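Hemoglobin subunit alpha (Mustelus griseus, PDB 1GCV) carries oxygen from the gills to the peripheral tissues, as the heme-bearing alpha chain of a tetramer with two alpha and two beta chains. Local coordinates at residues 71-76 / 125-130; 10-15 / 113-118; 16-21 / 65-70. One frame throughout, in Å; residues are numbered along the deposited sequence.

Overall arrangement
From the N terminus, helix 4-19 is reached first, and it supplies one side of two contacts. Residues 10-15 open contact 2, which closes, with 97 residues between, at the corner 113-118, between helices 98-112 and 118-135. Residues 16-21 open contact 3, which closes on helix 53-71 and so nests wholly within the span of contact 2. Contact 1 opens just after contact 3 has closed, at the corner 71-76, and ends on helix 118-135; it therefore follows contact 3 in series and crosses contact 2. A70 packs on I10 and A14, and L127 on I10 and A70, so the three contacts touch one another.

Contact 1 of 3, residues 71-76 / 125-130; sequences EHVDDL and DKLLSA
V73 carries CG2 anti to its backbone N, while CG1 takes the place between N and the carbonyl carbon (chi1 77°); L127, with CG also anti to N (chi1 170°), sends its CD1 methyl out to meet it. The two side chains run at a slant to each other, and V73 CG2 lies 4.2 Å from L127 CD1. About one turn beyond L127, A130 meets L76, whose CD1 methyl lies 3.5 Å from A130 CB, the closer of the two touches. The CA atoms confirm the pairing: those of V73 and L127 are 8.0 Å apart, those of L76 and A130 7.8 Å.

This is the EF corner of the globin fold resting on the H helix. Helix 53-71 ends where H72 leaves helical backbone angles, D75 N returns to H72 O at 3.0 Å, and D75 occupies the N-cap of helix 76-79, its OD2 hydrogen-bonded to S78 OG. On the helix, S129 donates from both N and OG to D125 O, from opposite faces of the carbonyl plane; the OG bond measures 3.0 Å. The far side of this segment meets the second alpha subunit: D125 OD2 and K126 NZ form salt bridges with the side chain and C-terminal carboxylate of its R140, as expected of a deoxy, T-state tetramer.

The side-chain contacts are between methyl groups, burying 129 Å² in all, so this contact probably rests on van der Waals packing and the exclusion of water, while D74, D125 and K126 have polar partners elsewhere.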
loop_
_atom_site.group_PDB
_atom_site.type_symbol
_atom_site.label_atom_id
_atom_site.label_comp_id
_atom_site.label_asym_id
_atom_site.label_seq_id
_atom_site.Cartn_x
_atom_site.Cartn_y
_atom_site.Cartn_z
ATOM N N GLU A 71 -14.581 -23.061 1.024
ATOM C CA GLU A 71 -14.881 -24.480 0.848
ATOM C C GLU A 71 -13.909 -25.169 -0.112
ATOM O O GLU A 71 -13.722 -26.380 -0.047
ATOM C CB GLU A 71 -16.308 -24.655 0.326
ATOM C CG GLU A 71 -17.367 -24.685 1.416
ATOM C CD GLU A 71 -18.699 -24.109 0.958
ATOM O OE1 GLU A 71 -19.029 -24.229 -0.246
ATOM O OE2 GLU A 71 -19.415 -23.533 1.809
ATOM N N HIS A 72 -13.299 -24.397 -1.007
ATOM C CA HIS A 72 -12.354 -24.949 -1.974
ATOM C C HIS A 72 -10.959 -24.453 -1.646
ATOM O O HIS A 72 -10.156 -24.204 -2.540
ATOM C CB HIS A 72 -12.713 -24.507 -3.395
ATOM C CG HIS A 72 -14.029 -25.025 -3.885
ATOM N ND1 HIS A 72 -14.143 -25.824 -5.001
ATOM C CD2 HIS A 72 -15.291 -24.831 -3.431
ATOM C CE1 HIS A 72 -15.418 -26.102 -5.215
ATOM N NE2 HIS A 72 -16.136 -25.510 -4.277
ATOM N N VAL A 73 -10.671 -24.310 -0.361
ATOM C CA VAL A 73 -9.370 -23.818 0.066
ATOM C C VAL A 73 -8.216 -24.710 -0.384
ATOM O O VAL A 73 -7.071 -24.258 -0.460
ATOM C CB VAL A 73 -9.327 -23.653 1.604
ATOM C CG1 VAL A 73 -9.156 -25.005 2.275
ATOM C CG2 VAL A 73 -8.206 -22.704 1.992
ATOM N N ASP A 74 -8.517 -25.971 -0.689
ATOM C CA ASP A 74 -7.494 -26.925 -1.124
ATOM C C ASP A 74 -7.048 -26.679 -2.564
ATOM O O ASP A 74 -5.972 -27.113 -2.977
ATOM C CB ASP A 74 -8.017 -28.356 -0.984
ATOM C CG ASP A 74 -8.028 -28.830 0.456
ATOM O OD1 ASP A 74 -7.010 -28.616 1.155
ATOM O OD2 ASP A 74 -9.052 -29.411 0.883
ATOM N N ASP A 75 -7.886 -25.987 -3.326
ATOM C CA ASP A 75 -7.563 -25.674 -4.708
ATOM C C ASP A 75 -8.060 -24.273 -5.038
ATOM O O ASP A 75 -8.933 -24.104 -5.893
ATOM C CB ASP A 75 -8.212 -26.688 -5.648
ATOM C CG ASP A 75 -7.796 -26.487 -7.095
ATOM O OD1 ASP A 75 -8.609 -26.799 -7.993
ATOM O OD2 ASP A 75 -6.661 -26.012 -7.334
ATOM N N LEU A 76 -7.503 -23.273 -4.360
ATOM C CA LEU A 76 -7.909 -21.888 -4.577
ATOM C C LEU A 76 -7.601 -21.363 -5.983
ATOM O O LEU A 76 -8.419 -20.655 -6.571
ATOM C CB LEU A 76 -7.260 -20.972 -3.529
ATOM C CG LEU A 76 -8.098 -20.563 -2.309
ATOM C CD1 LEU A 76 -7.444 -19.379 -1.619
ATOM C CD2 LEU A 76 -9.508 -20.199 -2.734
ATOM N N ASP A 125 -7.559 -13.755 7.987
ATOM C CA ASP A 125 -6.721 -12.819 7.242
ATOM C C ASP A 125 -5.894 -13.556 6.195
ATOM O O ASP A 125 -5.633 -13.027 5.121
ATOM C CB ASP A 125 -5.780 -12.055 8.184
ATOM C CG ASP A 125 -5.276 -10.757 7.573
ATOM O OD1 ASP A 125 -6.103 -10.007 7.009
ATOM O OD2 ASP A 125 -4.058 -10.485 7.652
ATOM N N LYS A 126 -5.488 -14.782 6.518
ATOM C CA LYS A 126 -4.697 -15.596 5.606
ATOM C C LYS A 126 -5.520 -16.066 4.405
ATOM O O LYS A 126 -4.997 -16.186 3.300
ATOM C CB LYS A 126 -4.106 -16.796 6.350
ATOM C CG LYS A 126 -2.874 -16.441 7.178
ATOM C CD LYS A 126 -2.345 -17.643 7.953
ATOM C CE LYS A 126 -1.780 -18.709 7.019
ATOM N NZ LYS A 126 -0.904 -19.662 7.751
ATOM N N LEU A 127 -6.807 -16.323 4.619
ATOM C CA LEU A 127 -7.673 -16.756 3.528
ATOM C C LEU A 127 -7.914 -15.588 2.572
ATOM O O LEU A 127 -7.779 -15.731 1.355
ATOM C CB LEU A 127 -9.010 -17.273 4.077
ATOM C CG LEU A 127 -10.114 -17.549 3.048
ATOM C CD1 LEU A 127 -9.849 -18.884 2.363
ATOM C CD2 LEU A 127 -11.477 -17.542 3.730
ATOM N N LEU A 128 -8.257 -14.428 3.130
ATOM C CA LEU A 128 -8.520 -13.237 2.322
ATOM C C LEU A 128 -7.301 -12.835 1.504
ATOM O O LEU A 128 -7.432 -12.403 0.363
ATOM C CB LEU A 128 -8.964 -12.065 3.213
ATOM C CG LEU A 128 -10.327 -12.252 3.888
ATOM C CD1 LEU A 128 -10.610 -11.104 4.841
ATOM C CD2 LEU A 128 -11.402 -12.345 2.828
ATOM N N SER A 129 -6.115 -12.971 2.085
ATOM C CA SER A 129 -4.893 -12.623 1.370
ATOM C C SER A 129 -4.703 -13.555 0.182
ATOM O O SER A 129 -4.349 -13.105 -0.909
ATOM C CB SER A 129 -3.676 -12.706 2.300
ATOM O OG SER A 129 -3.692 -11.652 3.253
ATOM N N ALA A 130 -4.941 -14.848 0.399
ATOM C CA ALA A 130 -4.809 -15.852 -0.656
ATOM C C ALA A 130 -5.808 -15.564 -1.758
ATOM O O ALA A 130 -5.507 -15.727 -2.939
ATOM C CB ALA A 130 -5.056 -17.248 -0.094
#

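Contact 2 of 3, residues 10-15 / 113-118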
loop_
_atom_site.group_PDB
_atom_site.type_symbol
_atom_site.label_atom_id
_atom_site.label_comp_id
_atom_site.label_asym_id
_atom_site.label_seq_id
_atom_site.Cartn_x
_atom_site.Cartn_y
_atom_site.Cartn_z
ATOM N N ILE A 10 -11.776 -21.555 9.353
ATOM C CA ILE A 10 -12.272 -21.005 8.099
ATOM C C ILE A 10 -13.635 -21.608 7.756
ATOM O O ILE A 10 -14.585 -20.883 7.467
ATOM C CB ILE A 10 -11.265 -21.280 6.959
ATOM C CG1 ILE A 10 -10.141 -20.245 7.014
ATOM C CG2 ILE A 10 -11.960 -21.233 5.604
ATOM C CD1 ILE A 10 -8.871 -20.690 6.328
ATOM N N GLY A 11 -13.731 -22.934 7.800
ATOM C CA GLY A 11 -14.986 -23.597 7.497
ATOM C C GLY A 11 -16.076 -23.183 8.467
ATOM O O GLY A 11 -17.244 -23.067 8.095
ATOM N N LYS A 12 -15.694 -22.958 9.719
ATOM C CA LYS A 12 -16.644 -22.545 10.741
ATOM C C LYS A 12 -17.128 -21.122 10.455
ATOM O O LYS A 12 -18.288 -20.794 10.708
ATOM C CB LYS A 12 -15.990 -22.618 12.130
ATOM C CG LYS A 12 -16.799 -21.971 13.256
ATOM C CD LYS A 12 -15.936 -21.699 14.495
ATOM C CE LYS A 12 -15.871 -20.207 14.833
ATOM N NZ LYS A 12 -14.468 -19.707 14.984
ATOM N N ILE A 13 -16.240 -20.282 9.922
ATOM C CA ILE A 13 -16.593 -18.898 9.606
ATOM C C ILE A 13 -17.387 -18.816 8.298
ATOM O O ILE A 13 -18.244 -17.944 8.147
ATOM C CB ILE A 13 -15.326 -17.989 9.548
ATOM C CG1 ILE A 13 -14.986 -17.504 10.960
ATOM C CG2 ILE A 13 -15.566 -16.766 8.669
ATOM C CD1 ILE A 13 -13.516 -17.452 11.249
ATOM N N ALA A 14 -17.115 -19.725 7.362
ATOM C CA ALA A 14 -17.845 -19.749 6.096
ATOM C C ALA A 14 -19.307 -20.140 6.355
ATOM O O ALA A 14 -20.207 -19.756 5.603
ATOM C CB ALA A 14 -17.197 -20.737 5.127
ATOM N N GLN A 15 -19.529 -20.905 7.424
ATOM C CA GLN A 15 -20.864 -21.355 7.821
ATOM C C GLN A 15 -21.711 -20.176 8.285
ATOM O O GLN A 15 -22.888 -20.072 7.943
ATOM C CB GLN A 15 -20.764 -22.359 8.970
ATOM C CG GLN A 15 -20.230 -23.712 8.571
ATOM C CD GLN A 15 -21.299 -24.571 7.943
ATOM O OE1 GLN A 15 -21.461 -25.740 8.299
ATOM N NE2 GLN A 15 -22.045 -23.994 7.003
ATOM N N LEU A 113 -19.332 -11.728 14.996
ATOM C CA LEU A 113 -18.856 -12.919 15.692
ATOM C C LEU A 113 -18.759 -12.750 17.212
ATOM O O LEU A 113 -18.321 -11.708 17.714
ATOM C CB LEU A 113 -17.495 -13.336 15.130
ATOM C CG LEU A 113 -17.502 -14.339 13.975
ATOM C CD1 LEU A 113 -18.713 -14.129 13.082
ATOM C CD2 LEU A 113 -16.224 -14.177 13.182
ATOM N N THR A 114 -19.184 -13.787 17.933
ATOM C CA THR A 114 -19.151 -13.789 19.392
ATOM C C THR A 114 -17.696 -13.842 19.827
ATOM O O THR A 114 -17.291 -13.146 20.752
ATOM C CB THR A 114 -19.894 -15.020 19.979
ATOM O OG1 THR A 114 -19.716 -16.152 19.117
ATOM C CG2 THR A 114 -21.381 -14.728 20.119
ATOM N N GLU A 115 -16.912 -14.673 19.147
ATOM C CA GLU A 115 -15.498 -14.797 19.456
ATOM C C GLU A 115 -14.654 -14.481 18.221
ATOM O O GLU A 115 -14.844 -15.066 17.154
ATOM C CB GLU A 115 -15.187 -16.209 19.983
ATOM C CG GLU A 115 -14.711 -17.217 18.933
ATOM C CD GLU A 115 -13.201 -17.426 18.952
ATOM O OE1 GLU A 115 -12.548 -17.196 17.909
ATOM O OE2 GLU A 115 -12.666 -17.821 20.012
ATOM N N PHE A 116 -13.743 -13.525 18.370
ATOM C CA PHE A 116 -12.850 -13.137 17.286
ATOM C C PHE A 116 -11.461 -12.903 17.860
ATOM O O PHE A 116 -10.962 -11.778 17.905
ATOM C CB PHE A 116 -13.351 -11.873 16.582
ATOM C CG PHE A 116 -12.798 -11.700 15.191
ATOM C CD1 PHE A 116 -13.025 -12.672 14.211
ATOM C CD2 PHE A 116 -12.025 -10.589 14.866
ATOM C CE1 PHE A 116 -12.488 -12.542 12.931
ATOM C CE2 PHE A 116 -11.481 -10.450 13.585
ATOM C CZ PHE A 116 -11.715 -11.431 12.617
ATOM N N SER A 117 -10.848 -13.991 18.307
ATOM C CA SER A 117 -9.523 -13.951 18.899
ATOM C C SER A 117 -8.454 -13.809 17.827
ATOM O O SER A 117 -8.700 -14.087 16.650
ATOM C CB SER A 117 -9.267 -15.239 19.670
ATOM O OG SER A 117 -9.172 -16.328 18.766
ATOM N N PRO A 118 -7.253 -13.366 18.222
ATOM C CA PRO A 118 -6.134 -13.193 17.293
ATOM C C PRO A 118 -5.913 -14.398 16.366
ATOM O O PRO A 118 -5.544 -14.236 15.204
ATOM C CB PRO A 118 -4.951 -12.947 18.219
ATOM C CG PRO A 118 -5.563 -12.274 19.392
ATOM C CD PRO A 118 -6.890 -12.949 19.588
#
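I13 and L113 supply the apolar part of the contact. I13 CG1 sits beside the backbone N and anti to the carbonyl carbon (chi1 -85°), which directs it to the corner 113-118, where it comes within 4.2 Å of L113 CD2. The two side chains cross at about a right angle, so the touch is confined to a small patch, and their CA atoms stay 8.8 Å apart. I13 also packs on T120 and V124 of helix 118-135.

The topology identifies this as the A helix of a globin lying against the GH corner. S117 holds the N-cap position of the H helix that follows, and the corner also faces the beta chain: F116 O accepts a hydrogen bond from NH2 of that chain's R30, consistent with the alpha1-beta1 interface of vertebrate hemoglobins.

The electrostatic part lies between two exposed side chains. K12 NZ and E115 OE1 stand 4.3 Å apart, opposite charges too distant for a salt bridge, so any attraction is probably modest. The firmer polar partner of E115 is T120, whose OG1 is hydrogen-bonded to the same OE1 and ties the carboxylate to the first turn of helix 118-135.

Contact 3 of 3, residues 16-21 / 65-70; sequences VLAKSP and AVVKAA
V66 O accepts the helical bond from A70 N at 2.9 Å, the shortest polar bond within either segment; it belongs to the helix from which V66 and V67 point toward residues 16-21. V67 does most of the work. Its CG1 is anti to the backbone N (chi1 172°) and its CG2 lies beside that N, which spreads the two methyls over L17 and A18: CG2 approaches L17 CB at 3.9 Å and the backbone N of A18 at 4.0 Å, while CG1 rests against A18 CB at 4.1 Å. Contact with a main-chain atom shows how closely the two segments approach here, and the CA atoms of A18 and V67 are indeed only 6.5 Å apart. Deeper in, L17 reaches V66 more loosely, CD1 to CG1 at 4.5 Å. The interface is wholly van der Waals and buries 139 Å².

In globin terms the end of the A helix packs on the E helix. The side chain of V66 comes within about 4 Å of the heme (nearest atoms) and A65 touches it, so L17 backs a residue next to the pocket. L17 also leans on I63 of helix 53-71 and on Y24 of helix 21-35, while A69, on another side of helix 53-71, meets L76 of helix 76-79.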
loop_
_atom_site.group_PDB
_atom_site.type_symbol
_atom_site.label_atom_id
_atom_site.label_comp_id
_atom_site.label_asym_id
_atom_site.label_seq_id
_atom_site.Cartn_x
_atom_site.Cartn_y
_atom_site.Cartn_z
ATOM N N VAL A 16 -21.095 -19.304 9.078
ATOM C CA VAL A 16 -21.746 -18.110 9.625
ATOM C C VAL A 16 -22.130 -17.111 8.536
ATOM O O VAL A 16 -23.243 -16.581 8.532
ATOM C CB VAL A 16 -20.820 -17.383 10.627
ATOM C CG1 VAL A 16 -21.490 -16.114 11.133
ATOM C CG2 VAL A 16 -20.465 -18.312 11.778
ATOM N N LEU A 17 -21.198 -16.857 7.621
ATOM C CA LEU A 17 -21.422 -15.923 6.526
ATOM C C LEU A 17 -22.477 -16.423 5.538
ATOM O O LEU A 17 -23.218 -15.628 4.968
ATOM C CB LEU A 17 -20.100 -15.644 5.796
ATOM C CG LEU A 17 -19.082 -14.779 6.560
ATOM C CD1 LEU A 17 -17.761 -14.746 5.806
ATOM C CD2 LEU A 17 -19.625 -13.367 6.734
ATOM N N ALA A 18 -22.553 -17.737 5.350
ATOM C CA ALA A 18 -23.520 -18.328 4.425
ATOM C C ALA A 18 -24.980 -18.098 4.839
ATOM O O ALA A 18 -25.879 -18.112 3.998
ATOM C CB ALA A 18 -23.245 -19.824 4.287
ATOM N N LYS A 19 -25.204 -17.879 6.133
ATOM C CA LYS A 19 -26.543 -17.654 6.679
ATOM C C LYS A 19 -27.241 -16.430 6.080
ATOM O O LYS A 19 -28.424 -16.483 5.746
ATOM C CB LYS A 19 -26.466 -17.504 8.203
ATOM C CG LYS A 19 -26.982 -18.706 8.984
ATOM C CD LYS A 19 -26.111 -19.931 8.756
ATOM C CE LYS A 19 -26.411 -21.024 9.773
ATOM N NZ LYS A 19 -25.188 -21.793 10.153
ATOM N N SER A 20 -26.508 -15.326 5.964
ATOM C CA SER A 20 -27.054 -14.097 5.401
ATOM C C SER A 20 -25.972 -13.350 4.619
ATOM O O SER A 20 -25.468 -12.323 5.070
ATOM C CB SER A 20 -27.610 -13.205 6.517
ATOM O OG SER A 20 -26.737 -13.163 7.626
ATOM N N PRO A 21 -25.612 -13.858 3.430
ATOM C CA PRO A 21 -24.587 -13.252 2.571
ATOM C C PRO A 21 -24.783 -11.764 2.260
ATOM O O PRO A 21 -23.841 -10.972 2.357
ATOM C CB PRO A 21 -24.624 -14.102 1.297
ATOM C CG PRO A 21 -25.252 -15.369 1.690
ATOM C CD PRO A 21 -26.191 -15.067 2.821
ATOM N N ALA A 65 -19.009 -15.693 -2.834
ATOM C CA ALA A 65 -17.757 -16.102 -3.472
ATOM C C ALA A 65 -16.707 -16.404 -2.410
ATOM O O ALA A 65 -15.860 -17.275 -2.596
ATOM C CB ALA A 65 -17.256 -15.014 -4.419
ATOM N N VAL A 66 -16.766 -15.678 -1.296
ATOM C CA VAL A 66 -15.824 -15.883 -0.199
ATOM C C VAL A 66 -16.141 -17.229 0.458
ATOM O O VAL A 66 -15.244 -18.031 0.733
ATOM C CB VAL A 66 -15.933 -14.736 0.857
ATOM C CG1 VAL A 66 -15.206 -15.116 2.129
ATOM C CG2 VAL A 66 -15.344 -13.448 0.296
ATOM N N VAL A 67 -17.428 -17.473 0.692
ATOM C CA VAL A 67 -17.869 -18.711 1.309
ATOM C C VAL A 67 -17.438 -19.897 0.456
ATOM O O VAL A 67 -16.936 -20.889 0.970
ATOM C CB VAL A 67 -19.401 -18.721 1.477
ATOM C CG1 VAL A 67 -19.875 -20.089 1.926
ATOM C CG2 VAL A 67 -19.807 -17.670 2.494
ATOM N N LYS A 68 -17.619 -19.787 -0.853
ATOM C CA LYS A 68 -17.246 -20.865 -1.760
ATOM C C LYS A 68 -15.734 -21.079 -1.804
ATOM O O LYS A 68 -15.260 -22.211 -1.943
ATOM C CB LYS A 68 -17.768 -20.575 -3.171
ATOM C CG LYS A 68 -18.946 -21.439 -3.584
ATOM C CD LYS A 68 -19.319 -21.216 -5.044
ATOM C CE LYS A 68 -20.818 -21.417 -5.281
ATOM N NZ LYS A 68 -21.396 -20.441 -6.261
ATOM N N ALA A 69 -14.978 -19.990 -1.693
ATOM C CA ALA A 69 -13.526 -20.085 -1.712
ATOM C C ALA A 69 -13.081 -20.795 -0.437
ATOM O O ALA A 69 -12.151 -21.602 -0.454
ATOM C CB ALA A 69 -12.902 -18.694 -1.798
ATOM N N ALA A 70 -13.760 -20.503 0.665
ATOM C CA ALA A 70 -13.427 -21.123 1.939
ATOM C C ALA A 70 -13.637 -22.637 1.859
ATOM O O ALA A 70 -12.951 -23.402 2.534
ATOM C CB ALA A 70 -14.284 -20.524 3.051
#